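Local coordinates for protein acetyl-CoA acetyltransferase (Mycobacterium smegmatis, PDB 4EGV) that is a monomeric thiolase-like protein, probably with acyltransferase activity, that combines the thiolase fold with an additional C-terminal domain, at residues 114-119 and 412-417; 193-198 and 406-411; 300-305 and 316-321. All blocks are in the same frame, centred on the assembly; numbering follows the deposited sequence.

Contact 1: residues 114-119 and 412-417; sequences GGQSPQ and ASKYSV
Here the N-terminal end of a helix in the middle layer of a thiolase fold, 117-130, with the turn leading into it, lies on strand 414-421 of the sheet beside it. Gly114 to Ser117 form a type I beta turn whose Gly114 O receives both Ser117 N and, almost along the C=O axis, Ser117 OG at 3.0 Å. That turn presents Gln116 to the strand. Gln116 CG is wedged between its own N and C (chi1 85°), and the chain bends at chi2 (-70°), so the Gln116 side chain crosses the extended Lys414 chain obliquely. The Lys414 methylene CD packs against the Gln116 amide, 3.6 Å from Gln116 CD, while Gln116 NE2 bonds to Ile113 O. One turn on, Gln119 lays its CG over the strand backbone, 3.7 Å from Ser416 O and 3.9 Å from Ser416 CB, and sends NE2 on to Tyr420 OH. Ser416 OG bonds to Asp301 OD1 on the adjoining strand. No hydrogen bond joins the two segments. Tyr415 and Val417 point their side chains the other way, against helix 317-330. A strand sandwiched between helix layers like this is the hallmark of the layered alpha-beta-alpha-beta-alpha thiolase fold.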
# COMPACT_ATOMS: atom_id res chain seq x y z
N GLY A 114 8.97 -1.37 -0.93
CA GLY A 114 7.54 -1.64 -1.14
C GLY A 114 6.71 -0.83 -0.19
O GLY A 114 7.17 -0.51 0.88
N GLY A 115 5.49 -0.48 -0.57
CA GLY A 115 4.58 0.24 0.33
C GLY A 115 4.09 -0.38 1.66
O GLY A 115 3.50 0.31 2.50
N GLN A 116 4.35 -1.68 1.82
CA GLN A 116 4.10 -2.41 3.04
C GLN A 116 5.10 -2.06 4.15
O GLN A 116 4.77 -2.23 5.33
CB GLN A 116 4.07 -3.93 2.77
CG GLN A 116 5.44 -4.65 2.78
CD GLN A 116 6.34 -4.30 1.58
OE1 GLN A 116 5.87 -3.98 0.48
NE2 GLN A 116 7.64 -4.41 1.79
N SER A 117 6.28 -1.57 3.78
CA SER A 117 7.40 -1.52 4.70
C SER A 117 7.26 -0.71 5.97
O SER A 117 7.74 -1.17 7.00
CB SER A 117 8.72 -1.20 4.02
OG SER A 117 8.71 0.07 3.40
N PRO A 118 6.59 0.48 5.91
CA PRO A 118 6.44 1.24 7.17
C PRO A 118 5.71 0.43 8.24
O PRO A 118 6.10 0.44 9.41
CB PRO A 118 5.57 2.42 6.75
CG PRO A 118 5.71 2.48 5.33
CD PRO A 118 5.92 1.16 4.80
N GLN A 119 4.66 -0.26 7.82
CA GLN A 119 3.85 -1.00 8.76
C GLN A 119 4.47 -2.35 9.13
O GLN A 119 4.40 -2.75 10.29
CB GLN A 119 2.38 -1.08 8.29
CG GLN A 119 1.49 -1.81 9.17
CD GLN A 119 1.31 -1.15 10.44
OE1 GLN A 119 1.83 -1.60 11.44
NE2 GLN A 119 0.58 -0.07 10.44
N ALA A 412 -0.18 -5.71 -5.56
CA ALA A 412 -0.94 -6.37 -4.47
C ALA A 412 -0.20 -7.57 -3.87
O ALA A 412 -0.86 -8.51 -3.46
CB ALA A 412 -2.34 -6.76 -4.91
N SER A 413 1.14 -7.54 -3.85
CA SER A 413 1.96 -8.72 -3.48
C SER A 413 2.06 -8.87 -1.97
O SER A 413 2.20 -9.96 -1.47
CB SER A 413 3.39 -8.64 -4.06
OG SER A 413 3.41 -8.49 -5.44
N LYS A 414 2.01 -7.76 -1.27
CA LYS A 414 2.30 -7.69 0.14
C LYS A 414 1.32 -6.76 0.85
O LYS A 414 0.99 -5.68 0.36
CB LYS A 414 3.73 -7.20 0.36
CG LYS A 414 4.76 -8.27 0.43
CD LYS A 414 6.12 -7.64 0.27
CE LYS A 414 7.25 -8.68 0.31
NZ LYS A 414 8.55 -8.06 0.76
N TYR A 415 0.87 -7.20 2.02
CA TYR A 415 -0.02 -6.41 2.85
C TYR A 415 0.28 -6.54 4.35
O TYR A 415 0.46 -7.62 4.88
CB TYR A 415 -1.44 -6.77 2.54
CG TYR A 415 -2.35 -5.62 2.65
CD1 TYR A 415 -2.50 -4.74 1.58
CD2 TYR A 415 -3.11 -5.42 3.81
CE1 TYR A 415 -3.39 -3.65 1.63
CE2 TYR A 415 -4.01 -4.34 3.89
CZ TYR A 415 -4.14 -3.45 2.79
OH TYR A 415 -5.01 -2.39 2.86
N SER A 416 0.34 -5.40 5.02
CA SER A 416 0.71 -5.29 6.42
C SER A 416 -0.28 -4.40 7.07
O SER A 416 -0.60 -3.33 6.59
CB SER A 416 2.11 -4.72 6.59
OG SER A 416 3.07 -5.69 6.34
N VAL A 417 -0.78 -4.87 8.18
CA VAL A 417 -1.84 -4.19 8.88
C VAL A 417 -1.40 -3.89 10.29
O VAL A 417 -0.75 -4.68 10.91
CB VAL A 417 -3.21 -5.00 8.84
CG1 VAL A 417 -4.31 -4.19 9.47
CG2 VAL A 417 -3.57 -5.38 7.43

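Contact 2: residues 193-198 and 406-411; sequences VQYGLL and GANGGI
Asn408 swings CG anti to its backbone N (chi1 -165°) and so aims its amide at helix 191-206, while Tyr195, with chi1 -90°, extends its ring so that the hydroxyl reaches the loop after strand 402-409. The two meet tip to tip: Asn408 ND2 lies at the ring edge, near its plane, and gives a weak hydrogen bond to Tyr195 OH at 2.6 Å, bent to 129° at the hydrogen. Ring and amide planes are steeply inclined to each other. The same hydroxyl also bonds Ala412 N, just past the segment, so it is in touch with the chain on both sides of the Gly409-Gly410 bend. That bend starts with a cis peptide between Asn408 and Gly409, and both Gly409 and Gly410 have positive phi. Beyond it, Ile411 carries the apolar part. Its CG1 branch crosses the extended Gln194 chain at about a right angle, with CG1 3.5 Å from Gln194 NE2 and CD1 3.7 Å from Gln194 CB; its CG2 reaches Leu198 CD2 at 4.1 Å. Ile411 O is bonded by Arg310 NH1. Tyr195 also stacks on Phe346 and touches Pro349 of helix 348-357. Farther round helix 191-206, Leu197 leans on strand 453-463 of the additional C-terminal domain, which leaves this helix wedged between that domain and the end of strand 402-409 in the thiolase-fold sheet.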
# COMPACT_ATOMS: atom_id res chain seq x y z
N VAL A 193 0.48 -0.33 -15.30
CA VAL A 193 0.12 -1.31 -16.27
C VAL A 193 -0.30 -2.67 -15.60
O VAL A 193 -1.21 -3.37 -16.05
CB VAL A 193 1.24 -1.42 -17.33
CG1 VAL A 193 2.32 -2.38 -16.90
CG2 VAL A 193 0.67 -1.88 -18.62
N GLN A 194 0.36 -3.01 -14.50
CA GLN A 194 0.10 -4.27 -13.80
C GLN A 194 -1.14 -4.22 -12.95
O GLN A 194 -1.83 -5.21 -12.83
CB GLN A 194 1.29 -4.64 -12.95
CG GLN A 194 1.98 -5.87 -13.45
CD GLN A 194 3.43 -5.94 -13.05
OE1 GLN A 194 4.19 -4.98 -13.24
NE2 GLN A 194 3.82 -7.09 -12.48
N TYR A 195 -1.40 -3.06 -12.35
CA TYR A 195 -2.61 -2.80 -11.63
C TYR A 195 -3.82 -2.73 -12.53
O TYR A 195 -4.93 -3.00 -12.08
CB TYR A 195 -2.50 -1.54 -10.79
CG TYR A 195 -1.99 -1.82 -9.40
CD1 TYR A 195 -2.80 -2.41 -8.42
CD2 TYR A 195 -0.66 -1.53 -9.07
CE1 TYR A 195 -2.30 -2.68 -7.15
CE2 TYR A 195 -0.16 -1.79 -7.80
CZ TYR A 195 -0.97 -2.35 -6.85
OH TYR A 195 -0.46 -2.62 -5.63
N GLY A 196 -3.60 -2.35 -13.79
CA GLY A 196 -4.63 -2.33 -14.79
C GLY A 196 -5.20 -3.70 -15.01
O GLY A 196 -6.42 -3.86 -15.14
N LEU A 197 -4.32 -4.69 -15.06
CA LEU A 197 -4.72 -6.08 -15.27
C LEU A 197 -5.58 -6.63 -14.11
O LEU A 197 -6.53 -7.38 -14.31
CB LEU A 197 -3.49 -6.97 -15.46
CG LEU A 197 -2.77 -6.85 -16.81
CD1 LEU A 197 -1.32 -7.21 -16.76
CD2 LEU A 197 -3.50 -7.56 -17.89
N LEU A 198 -5.23 -6.26 -12.89
CA LEU A 198 -5.93 -6.69 -11.69
C LEU A 198 -7.27 -6.08 -11.59
O LEU A 198 -8.20 -6.69 -11.20
CB LEU A 198 -5.14 -6.30 -10.44
CG LEU A 198 -4.13 -7.23 -9.77
CD1 LEU A 198 -3.24 -7.87 -10.73
CD2 LEU A 198 -3.36 -6.54 -8.75
N GLY A 406 -3.72 -0.13 6.67
CA GLY A 406 -3.31 -1.18 5.75
C GLY A 406 -2.28 -0.70 4.77
O GLY A 406 -2.46 0.32 4.14
N ALA A 407 -1.20 -1.46 4.61
CA ALA A 407 -0.06 -1.05 3.78
C ALA A 407 0.24 -2.03 2.66
O ALA A 407 0.58 -3.15 2.92
CB ALA A 407 1.19 -0.86 4.66
N ASN A 408 0.22 -1.59 1.42
CA ASN A 408 0.49 -2.34 0.19
C ASN A 408 1.81 -1.92 -0.51
O ASN A 408 2.09 -0.79 -0.49
CB ASN A 408 -0.67 -2.03 -0.73
CG ASN A 408 -0.78 -2.95 -1.87
OD1 ASN A 408 -1.23 -4.03 -1.72
ND2 ASN A 408 -0.42 -2.50 -3.03
N GLY A 409 2.65 -2.76 -1.10
CA GLY A 409 2.50 -4.16 -1.28
C GLY A 409 2.74 -4.62 -2.69
O GLY A 409 2.09 -5.51 -3.11
N GLY A 410 3.66 -4.03 -3.42
CA GLY A 410 4.05 -4.52 -4.74
C GLY A 410 3.01 -4.49 -5.81
O GLY A 410 2.46 -3.49 -6.06
N ILE A 411 2.73 -5.60 -6.43
CA ILE A 411 1.56 -5.72 -7.28
C ILE A 411 0.42 -6.38 -6.53
O ILE A 411 0.10 -7.48 -6.84
CB ILE A 411 1.85 -6.57 -8.55
CG1 ILE A 411 3.10 -6.06 -9.26
CG2 ILE A 411 0.71 -6.53 -9.51
CD1 ILE A 411 3.07 -4.59 -9.65

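Contact 3: residues 300-305 and 316-321; sequences ADMKEP and SPASVT
Glu304 OE2 is the hub, gripped by two donors from the segment that opens helix 317-330: Ser316 OG at 2.6 Å and the backbone Ala318 N at 3.0 Å, the latter with an N-H...O angle of 147°. Neither donor lies flat with the carboxylate; Ser316 OG stands 32° out of its plane and Ala318 N 42°. This joins the start of the helix to the residue just after strand 294-303 in a beta-alpha-beta crossover of the thiolase fold, where the chain leaves the strand, runs through the helix and returns in the parallel strand 337-342. The Ala318 N-H and the N-terminal end of the helix would probably stabilise a negative charge on Glu304. Its CG stands anti to the carbonyl carbon and the chain bends at chi2, which brings the carboxylate to Pro317 CD, 3.4 Å from OE2, the two side chains crossing at about a right angle. Ala318 CB packs alongside, 3.7 Å from Glu304 CD, and also meets Met302 CB at 3.9 Å; Met302, a selenomethionine, is bent at chi2 and chi3 so that its CE curls back toward the same methyl. In the next shell, Glu304 and Met302 are fixed by backbone bonds to Ser413 and Tyr415 of the neighbouring strand, Ser316 N is bonded to Asn352 OD1, and helix 432-440 lays Gln436 on Met302 and His439 on Glu304. Within the helix, Thr321 OG1 folds back onto Pro317 O at 2.8 Å, from above the carbonyl plane, and Thr321 N bonds to that same oxygen.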
# COMPACT_ATOMS: atom_id res chain seq x y z
N ALA A 300 -0.69 -7.93 11.31
CA ALA A 300 -0.41 -9.11 10.50
C ALA A 300 0.38 -8.71 9.25
O ALA A 300 0.29 -7.58 8.81
CB ALA A 300 -1.67 -9.85 10.15
N ASP A 301 1.18 -9.62 8.72
CA ASP A 301 1.91 -9.43 7.48
C ASP A 301 1.65 -10.62 6.52
O ASP A 301 1.97 -11.76 6.83
CB ASP A 301 3.43 -9.24 7.71
CG ASP A 301 3.77 -8.20 8.81
OD1 ASP A 301 3.42 -7.00 8.69
OD2 ASP A 301 4.43 -8.58 9.80
N MSE A 302 1.06 -10.35 5.37
CA MSE A 302 0.80 -11.38 4.39
C MSE A 302 1.47 -11.15 3.05
O MSE A 302 1.90 -10.06 2.76
CB MSE A 302 -0.70 -11.58 4.23
CG MSE A 302 -1.38 -12.19 5.47
SE MSE A 302 -0.82 -14.01 5.96
CE MSE A 302 -1.25 -14.97 4.30
N LYS A 303 1.56 -12.20 2.25
CA LYS A 303 2.22 -12.14 0.95
C LYS A 303 1.52 -13.02 -0.08
O LYS A 303 1.16 -14.14 0.24
CB LYS A 303 3.67 -12.58 1.10
CG LYS A 303 4.43 -12.73 -0.22
CD LYS A 303 5.80 -13.36 -0.02
CE LYS A 303 6.62 -12.45 0.92
NZ LYS A 303 7.62 -13.12 1.80
N GLU A 304 1.32 -12.52 -1.30
CA GLU A 304 0.82 -13.30 -2.44
C GLU A 304 1.92 -14.00 -3.25
O GLU A 304 3.09 -13.65 -3.14
CB GLU A 304 0.00 -12.43 -3.37
CG GLU A 304 -1.23 -11.83 -2.72
CD GLU A 304 -2.46 -12.77 -2.70
OE1 GLU A 304 -2.44 -13.91 -3.25
OE2 GLU A 304 -3.49 -12.37 -2.11
N PRO A 305 1.55 -15.03 -4.04
CA PRO A 305 2.49 -15.61 -5.02
C PRO A 305 2.52 -14.75 -6.28
O PRO A 305 1.70 -13.85 -6.39
CB PRO A 305 1.88 -16.99 -5.31
CG PRO A 305 0.43 -16.87 -4.94
CD PRO A 305 0.35 -15.87 -3.85
N SER A 316 -7.22 -10.53 -3.98
CA SER A 316 -6.04 -10.81 -3.19
C SER A 316 -6.51 -11.28 -1.81
O SER A 316 -6.74 -10.46 -0.94
CB SER A 316 -5.13 -9.57 -3.13
OG SER A 316 -3.98 -9.81 -2.34
N PRO A 317 -6.67 -12.59 -1.63
CA PRO A 317 -7.14 -13.15 -0.36
C PRO A 317 -6.16 -12.96 0.80
O PRO A 317 -6.58 -12.87 1.92
CB PRO A 317 -7.35 -14.63 -0.66
CG PRO A 317 -7.37 -14.73 -2.13
CD PRO A 317 -6.55 -13.62 -2.67
N ALA A 318 -4.86 -12.91 0.51
CA ALA A 318 -3.83 -12.62 1.52
C ALA A 318 -3.99 -11.25 2.19
O ALA A 318 -3.67 -11.08 3.34
CB ALA A 318 -2.43 -12.77 0.95
N SER A 319 -4.50 -10.27 1.48
CA SER A 319 -4.67 -8.97 2.09
C SER A 319 -5.80 -8.99 3.08
O SER A 319 -5.75 -8.37 4.11
CB SER A 319 -4.87 -7.91 1.01
OG SER A 319 -3.88 -8.05 0.01
N VAL A 320 -6.84 -9.70 2.76
CA VAL A 320 -8.02 -9.79 3.57
C VAL A 320 -7.71 -10.59 4.82
O VAL A 320 -8.09 -10.22 5.92
CB VAL A 320 -9.15 -10.48 2.78
CG1 VAL A 320 -10.42 -10.61 3.61
CG2 VAL A 320 -9.40 -9.75 1.46
N THR A 321 -6.98 -11.69 4.65
CA THR A 321 -6.53 -12.51 5.73
C THR A 321 -5.71 -11.72 6.73
O THR A 321 -5.88 -11.89 7.95
CB THR A 321 -5.73 -13.71 5.21
OG1 THR A 321 -6.51 -14.41 4.25
CG2 THR A 321 -5.38 -14.71 6.34

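Overall arrangement
All three contacts are strung on neighbouring strands of one sheet, 294-303, 414-421 and 402-409, with centres 10 to 12 Å apart. Contact 1 is the middle member. Towards contact 2 its strand probably hydrogen-bonds through Ser416 O to Ala407 N (2.8 Å) and Lys414 N to Gly409 O (2.9 Å); towards contact 3, probably through Ser413 O to Glu304 N (2.7 Å). Contacts 2 and 3 do not touch, their nearest atoms being about 5 Å apart. In thiolases the nucleophilic cysteine starts a helix placed like 117-130, and a catalytic loop follows a strand placed like 402-409. By that comparison, the turn of contact 1 and the loop of contact 2 probably lie in the region corresponding to the thiolase active site.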